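Local coordinates for protein (cytochrome C2) (Blastochloris viridis, PDB 1CO6) that carries electrons as a heme c protein, donating them to the oxidized bacteriochlorophyll of the photophosphorylation pathway and possibly serving the respiratory chain as well, at residues I94-I97 against K98-A102; D86-K89 against V90-I94. All coordinates share one frame; numbering follows the deposited sequence.

Contact 1: residues I94-I97 against K98-A102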
ATOM      1  N   ILE A  94      -2.693   1.305   8.498  1.00 13.61           N
ATOM      2  CA  ILE A  94      -2.014   0.039   8.720  1.00 15.66           C
ATOM      3  C   ILE A  94      -3.014  -0.974   9.286  1.00 16.83           C
ATOM      4  O   ILE A  94      -3.059  -2.115   8.726  1.00 15.77           O
ATOM      5  CB  ILE A  94      -0.768   0.128   9.653  1.00 17.17           C
ATOM      6  CG1 ILE A  94       0.363   0.922   8.995  1.00 16.85           C
ATOM      7  CG2 ILE A  94      -0.274  -1.313  10.064  1.00 17.64           C
ATOM      8  CD1 ILE A  94       1.493   1.373   9.963  1.00 19.91           C
ATOM      9  N   ALA A  95      -3.777  -0.588  10.296  1.00 17.33           N
ATOM     10  CA  ALA A  95      -4.760  -1.522  10.904  1.00 17.23           C
ATOM     11  C   ALA A  95      -5.743  -2.090   9.874  1.00 18.07           C
ATOM     12  O   ALA A  95      -6.040  -3.312   9.841  1.00 17.04           O
ATOM     13  CB  ALA A  95      -5.487  -0.793  12.025  1.00 17.29           C
ATOM     14  N   TYR A  96      -6.218  -1.187   8.993  1.00 17.01           N
ATOM     15  CA  TYR A  96      -7.168  -1.573   7.951  1.00 16.46           C
ATOM     16  C   TYR A  96      -6.595  -2.569   6.926  1.00 16.14           C
ATOM     17  O   TYR A  96      -7.174  -3.596   6.578  1.00 14.84           O
ATOM     18  CB  TYR A  96      -7.693  -0.296   7.239  1.00 16.04           C
ATOM     19  CG  TYR A  96      -8.665  -0.690   6.139  1.00 16.06           C
ATOM     20  CD1 TYR A  96      -9.939  -1.219   6.391  1.00 15.00           C
ATOM     21  CD2 TYR A  96      -8.283  -0.489   4.803  1.00 16.79           C
ATOM     22  CE1 TYR A  96     -10.833  -1.546   5.352  1.00 15.92           C
ATOM     23  CE2 TYR A  96      -9.143  -0.821   3.745  1.00 17.30           C
ATOM     24  CZ  TYR A  96     -10.410  -1.351   4.049  1.00 16.65           C
ATOM     25  OH  TYR A  96     -11.172  -1.700   2.985  1.00 18.18           O
ATOM     26  N   ILE A  97      -5.410  -2.198   6.399  1.00 16.84           N
ATOM     27  CA  ILE A  97      -4.783  -3.030   5.377  1.00 16.59           C
ATOM     28  C   ILE A  97      -4.425  -4.410   5.927  1.00 17.52           C
ATOM     29  O   ILE A  97      -4.535  -5.389   5.174  1.00 16.37           O
ATOM     30  CB  ILE A  97      -3.564  -2.295   4.720  1.00 15.40           C
ATOM     31  CG1 ILE A  97      -4.034  -1.021   3.959  1.00 12.17           C
ATOM     32  CG2 ILE A  97      -2.767  -3.240   3.759  1.00 15.81           C
ATOM     33  CD1 ILE A  97      -2.798  -0.196   3.453  1.00 10.13           C
ATOM     34  N   LYS A  98      -3.933  -4.459   7.175  1.00 19.47           N
ATOM     35  CA  LYS A  98      -3.507  -5.700   7.829  1.00 21.46           C
ATOM     36  C   LYS A  98      -4.621  -6.723   7.937  1.00 21.21           C
ATOM     37  O   LYS A  98      -4.278  -7.898   8.070  1.00 21.60           O
ATOM     38  CB  LYS A  98      -2.853  -5.547   9.224  1.00 24.15           C
ATOM     39  CG  LYS A  98      -1.311  -5.637   9.089  1.00 30.05           C
ATOM     40  CD  LYS A  98      -0.610  -6.041  10.377  1.00 34.15           C
ATOM     41  CE  LYS A  98       0.456  -7.114  10.210  1.00 36.03           C
ATOM     42  NZ  LYS A  98       1.801  -6.565   9.874  1.00 37.79           N
ATOM     43  N   GLN A  99      -5.873  -6.349   7.897  1.00 21.17           N
ATOM     44  CA  GLN A  99      -6.999  -7.253   7.966  1.00 20.80           C
ATOM     45  C   GLN A  99      -7.051  -8.247   6.808  1.00 21.20           C
ATOM     46  O   GLN A  99      -7.601  -9.346   7.003  1.00 21.93           O
ATOM     47  CB  GLN A  99      -8.396  -6.589   7.930  1.00 23.06           C
ATOM     48  CG  GLN A  99      -8.605  -5.657   9.101  1.00 25.77           C
ATOM     49  CD  GLN A  99      -9.969  -5.009   8.986  1.00 28.50           C
ATOM     50  OE1 GLN A  99     -10.798  -5.272   9.850  1.00 30.12           O
ATOM     51  NE2 GLN A  99     -10.181  -4.190   7.954  1.00 27.64           N
ATOM     52  N   PHE A 100      -6.492  -7.890   5.674  1.00 20.77           N
ATOM     53  CA  PHE A 100      -6.594  -8.760   4.484  1.00 20.94           C
ATOM     54  C   PHE A 100      -5.502  -9.750   4.161  1.00 20.88           C
ATOM     55  O   PHE A 100      -4.311  -9.454   4.245  1.00 23.06           O
ATOM     56  CB  PHE A 100      -6.856  -7.834   3.247  1.00 19.41           C
ATOM     57  CG  PHE A 100      -8.047  -6.934   3.425  1.00 17.26           C
ATOM     58  CD1 PHE A 100      -7.893  -5.717   4.058  1.00 17.24           C
ATOM     59  CD2 PHE A 100      -9.301  -7.293   2.972  1.00 17.30           C
ATOM     60  CE1 PHE A 100      -8.975  -4.847   4.247  1.00 20.03           C
ATOM     61  CE2 PHE A 100     -10.389  -6.433   3.172  1.00 18.93           C
ATOM     62  CZ  PHE A 100     -10.240  -5.188   3.798  1.00 17.12           C
ATOM     63  N   ASN A 101      -5.955 -10.923   3.733  1.00 20.29           N
ATOM     64  CA  ASN A 101      -5.092 -12.022   3.248  1.00 20.35           C
ATOM     65  C   ASN A 101      -4.803 -11.682   1.772  1.00 19.13           C
ATOM     66  O   ASN A 101      -5.540 -10.853   1.190  1.00 19.90           O
ATOM     67  CB  ASN A 101      -5.789 -13.387   3.435  1.00 22.08           C
ATOM     68  CG  ASN A 101      -5.822 -13.789   4.907  1.00 24.93           C
ATOM     69  OD1 ASN A 101      -4.783 -13.650   5.584  1.00 26.99           O
ATOM     70  ND2 ASN A 101      -6.970 -14.197   5.416  1.00 25.42           N
ATOM     71  N   ALA A 102      -3.853 -12.318   1.167  1.00 18.09           N
ATOM     72  CA  ALA A 102      -3.433 -12.121  -0.213  1.00 20.15           C
ATOM     73  C   ALA A 102      -4.604 -12.366  -1.155  1.00 21.95           C
ATOM     74  O   ALA A 102      -4.657 -11.752  -2.237  1.00 21.31           O
ATOM     75  CB  ALA A 102      -2.190 -12.948  -0.556  1.00 20.35           C
TER

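Contact 2: residues D86-K89 against V90-I94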
ATOM      1  N   ASP A  86       0.007  12.709   8.753  1.00 22.77           N
ATOM      2  CA  ASP A  86      -0.597  12.430  10.077  1.00 21.14           C
ATOM      3  C   ASP A  86      -0.301  11.011  10.546  1.00 20.15           C
ATOM      4  O   ASP A  86      -0.696  10.021   9.900  1.00 18.26           O
ATOM      5  CB  ASP A  86      -2.052  12.847   9.982  1.00 20.64           C
ATOM      6  CG  ASP A  86      -2.751  12.802  11.323  1.00 19.21           C
ATOM      7  OD1 ASP A  86      -2.794  11.816  12.035  1.00 19.11           O
ATOM      8  OD2 ASP A  86      -3.206  13.899  11.637  1.00 23.19           O
ATOM      9  N   GLU A  87       0.336  10.868  11.676  1.00 18.26           N
ATOM     10  CA  GLU A  87       0.760   9.685  12.396  1.00 18.61           C
ATOM     11  C   GLU A  87      -0.334   8.709  12.793  1.00 17.54           C
ATOM     12  O   GLU A  87      -0.214   7.473  12.676  1.00 17.03           O
ATOM     13  CB  GLU A  87       1.513  10.129  13.649  1.00 23.73           C
ATOM     14  CG  GLU A  87       1.736   9.264  14.859  1.00 30.23           C
ATOM     15  CD  GLU A  87       2.737   9.814  15.859  1.00 34.57           C
ATOM     16  OE1 GLU A  87       3.190  10.955  15.920  1.00 34.52           O
ATOM     17  OE2 GLU A  87       3.100   8.897  16.649  1.00 38.83           O
ATOM     18  N   GLN A  88      -1.399   9.292  13.304  1.00 15.06           N
ATOM     19  CA  GLN A  88      -2.591   8.568  13.715  1.00 15.95           C
ATOM     20  C   GLN A  88      -3.240   7.946  12.468  1.00 14.86           C
ATOM     21  O   GLN A  88      -3.634   6.770  12.504  1.00 15.02           O
ATOM     22  CB  GLN A  88      -3.550   9.472  14.510  1.00 15.50           C
ATOM     23  CG  GLN A  88      -4.785   8.754  15.033  1.00 18.25           C
ATOM     24  CD  GLN A  88      -4.539   7.568  15.915  1.00 18.20           C
ATOM     25  OE1 GLN A  88      -4.822   6.370  15.686  1.00 20.62           O
ATOM     26  NE2 GLN A  88      -3.924   7.853  17.043  1.00 15.62           N
ATOM     27  N   LYS A  89      -3.338   8.750  11.395  1.00 16.42           N
ATOM     28  CA  LYS A  89      -3.935   8.238  10.145  1.00 17.74           C
ATOM     29  C   LYS A  89      -3.192   7.020   9.594  1.00 16.61           C
ATOM     30  O   LYS A  89      -3.843   6.045   9.177  1.00 17.36           O
ATOM     31  CB  LYS A  89      -3.971   9.309   9.057  1.00 19.27           C
ATOM     32  CG  LYS A  89      -4.995  10.386   9.423  1.00 22.73           C
ATOM     33  CD  LYS A  89      -5.203  11.246   8.172  1.00 26.08           C
ATOM     34  CE  LYS A  89      -6.428  12.127   8.349  1.00 29.03           C
ATOM     35  NZ  LYS A  89      -6.123  13.206   9.327  1.00 34.93           N
ATOM     36  N   VAL A  90      -1.867   7.110   9.632  1.00 17.20           N
ATOM     37  CA  VAL A  90      -0.973   6.023   9.164  1.00 15.86           C
ATOM     38  C   VAL A  90      -1.239   4.780  10.009  1.00 15.14           C
ATOM     39  O   VAL A  90      -1.422   3.669   9.503  1.00 14.42           O
ATOM     40  CB  VAL A  90       0.496   6.500   9.066  1.00 14.86           C
ATOM     41  CG1 VAL A  90       1.447   5.305   8.776  1.00 14.64           C
ATOM     42  CG2 VAL A  90       0.714   7.586   8.015  1.00 14.30           C
ATOM     43  N   SER A  91      -1.224   4.954  11.328  1.00 14.84           N
ATOM     44  CA  SER A  91      -1.516   3.857  12.289  1.00 15.87           C
ATOM     45  C   SER A  91      -2.874   3.247  11.976  1.00 15.04           C
ATOM     46  O   SER A  91      -3.022   2.008  11.930  1.00 15.76           O
ATOM     47  CB  SER A  91      -1.379   4.361  13.727  1.00 14.91           C
ATOM     48  OG  SER A  91      -0.055   4.803  13.974  1.00 18.34           O
ATOM     49  N   ASP A  92      -3.898   4.028  11.679  1.00 16.02           N
ATOM     50  CA  ASP A  92      -5.248   3.511  11.348  1.00 16.80           C
ATOM     51  C   ASP A  92      -5.233   2.744  10.012  1.00 16.81           C
ATOM     52  O   ASP A  92      -5.771   1.638   9.903  1.00 16.96           O
ATOM     53  CB  ASP A  92      -6.313   4.614  11.353  1.00 17.80           C
ATOM     54  CG  ASP A  92      -6.537   5.099  12.801  1.00 18.99           C
ATOM     55  OD1 ASP A  92      -6.265   4.388  13.761  1.00 18.02           O
ATOM     56  OD2 ASP A  92      -6.958   6.256  12.909  1.00 20.19           O
ATOM     57  N   LEU A  93      -4.558   3.418   9.052  1.00 15.85           N
ATOM     58  CA  LEU A  93      -4.398   2.829   7.711  1.00 14.60           C
ATOM     59  C   LEU A  93      -3.785   1.437   7.753  1.00 14.49           C
ATOM     60  O   LEU A  93      -4.235   0.500   7.059  1.00 13.79           O
ATOM     61  CB  LEU A  93      -3.538   3.877   6.955  1.00 15.69           C
ATOM     62  CG  LEU A  93      -3.200   3.415   5.534  1.00 16.11           C
ATOM     63  CD1 LEU A  93      -4.512   3.273   4.762  1.00 16.68           C
ATOM     64  CD2 LEU A  93      -2.248   4.446   4.923  1.00 15.83           C
ATOM     65  N   ILE A  94      -2.693   1.305   8.498  1.00 13.61           N
ATOM     66  CA  ILE A  94      -2.014   0.039   8.720  1.00 15.66           C
ATOM     67  C   ILE A  94      -3.014  -0.974   9.286  1.00 16.83           C
ATOM     68  O   ILE A  94      -3.059  -2.115   8.726  1.00 15.77           O
ATOM     69  CB  ILE A  94      -0.768   0.128   9.653  1.00 17.17           C
ATOM     70  CG1 ILE A  94       0.363   0.922   8.995  1.00 16.85           C
ATOM     71  CG2 ILE A  94      -0.274  -1.313  10.064  1.00 17.64           C
ATOM     72  CD1 ILE A  94       1.493   1.373   9.963  1.00 19.91           C
TER

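Contact 1: residues I94-I97 against K98-A102
Between Ile94 and Phe100 the backbone bonding changes span: Lys98 N reaches Ile94 O, four residues back, at 2.9 Å and 160° at the hydrogen, whereas Phe100 N bonds to Ile97 O, three back, at 3.2 Å. A weak bond from Gln99 N to Tyr96 O, 3.3 Å long, has the same three-residue span. Three-residue spans, one of them weak, thus follow the four-residue bond of Lys98, and Phe100 itself, with psi at 139°, leads into an extended run.

Two side chains fold back along this turn. Gln99 runs extended beyond CG and brings NE2 to Tyr96 O for a second weak bond of 3.4 Å, passing obliquely beside the tyrosine ring. Phe100 turns its edge to one face of Tyr96 in a T-shaped pair, with centroids 5.3 Å apart and planes at 72°. Its CE1 leads, standing 3.8 Å above the Tyr96 plane but displaced toward the rim, while CZ lies near the phenol oxygen. CG of Tyr96 is anti to the backbone N, beside the carbonyl carbon, and the ring reaches outward from the helix, where the edge of Phe100 meets one face. The same CE1 lies 3.2 Å from Tyr96 O, which approaches the phenylalanine at its edge, near the ring plane.

Tyr96 meets Phe10 of helix 3-14, which puts it in the contact between the N- and C-terminal helices of the cytochrome c fold, while Ile19 of a loop touches both rings. Chemically, Tyr96 O accepts two weak N-H bonds and has the Phe100 edge beside it; the CE1 hydrogen points mainly at the tyrosine face, so the positive rim is probably at most a slight electrostatic help to the oxygen.

Contact 2: residues D86-K89 against V90-I94
The peptide carbonyl of Glu87 is met on both faces by Ser91: the backbone N and OG each donate to Glu87 O, and they come from opposite sides of its plane, tilted 30° and 28° from it. Both bonds measure 3.0 Å, Ser91 N to Glu87 O and Ser91 OG to Glu87 O. A second flat group, the Asp86 carboxylate, is met by Lys89 N at OD1 on the anti side, 28° out of the carboxylate plane. This is the N-terminal end of the C-terminal helix of the cytochrome c fold, with Asp86 as N-cap.

The cap combines a 3.2 Å bond from Lys89 N to Asp86 OD1 with a weak one from Gln88 N to the same oxygen. Asp86 OD2 faces Lys89 NZ across a long salt bridge of 3.8 Å. The negative carboxylate therefore takes up amide hydrogens of the first turn, and would probably interact favourably with the helix dipole. Asp86 also accepts through its main chain, where Val90 N bonds to Asp86 O at 3.1 Å, and regular four-residue bonds continue from there.

In Ser91, OG lies beside its own backbone N and anti to the carbonyl carbon, which brings the hydroxyl back over the preceding turn. That hydroxyl is also bonded to Arg64 of helix 60-68, while Asp92 OD1 accepts from Asp2 N near the chain's start, so polar links extend from this helix toward two other parts of the fold. The side chain of Leu93 comes near the heme and touches Phe10. Its backbone N bonds to Lys89 O at 2.7 Å, and its CB sits 3.1 Å from that same oxygen.

Overall arrangement
Followed from the N-terminal side, residues 86-94 of contact 2 come first, opening helix 87-98 at its N-cap, and contact 1 takes over at Ile94 to carry the chain through the helix's last turns into the loop beyond. The two share Ile94 and otherwise do not touch; their centres are 13 Å apart. Each is local, spanning three or four residues: contact 2 closes helical turns, contact 1 the turn that leaves the helix, so they succeed one another rather than nest or cross. Helix 60-68 and helix 3-14 touch side chains from both contacts. The side chains of Leu93 and Ile97 each lie about 4 Å from the heme, placing one helix flank beside the cofactor.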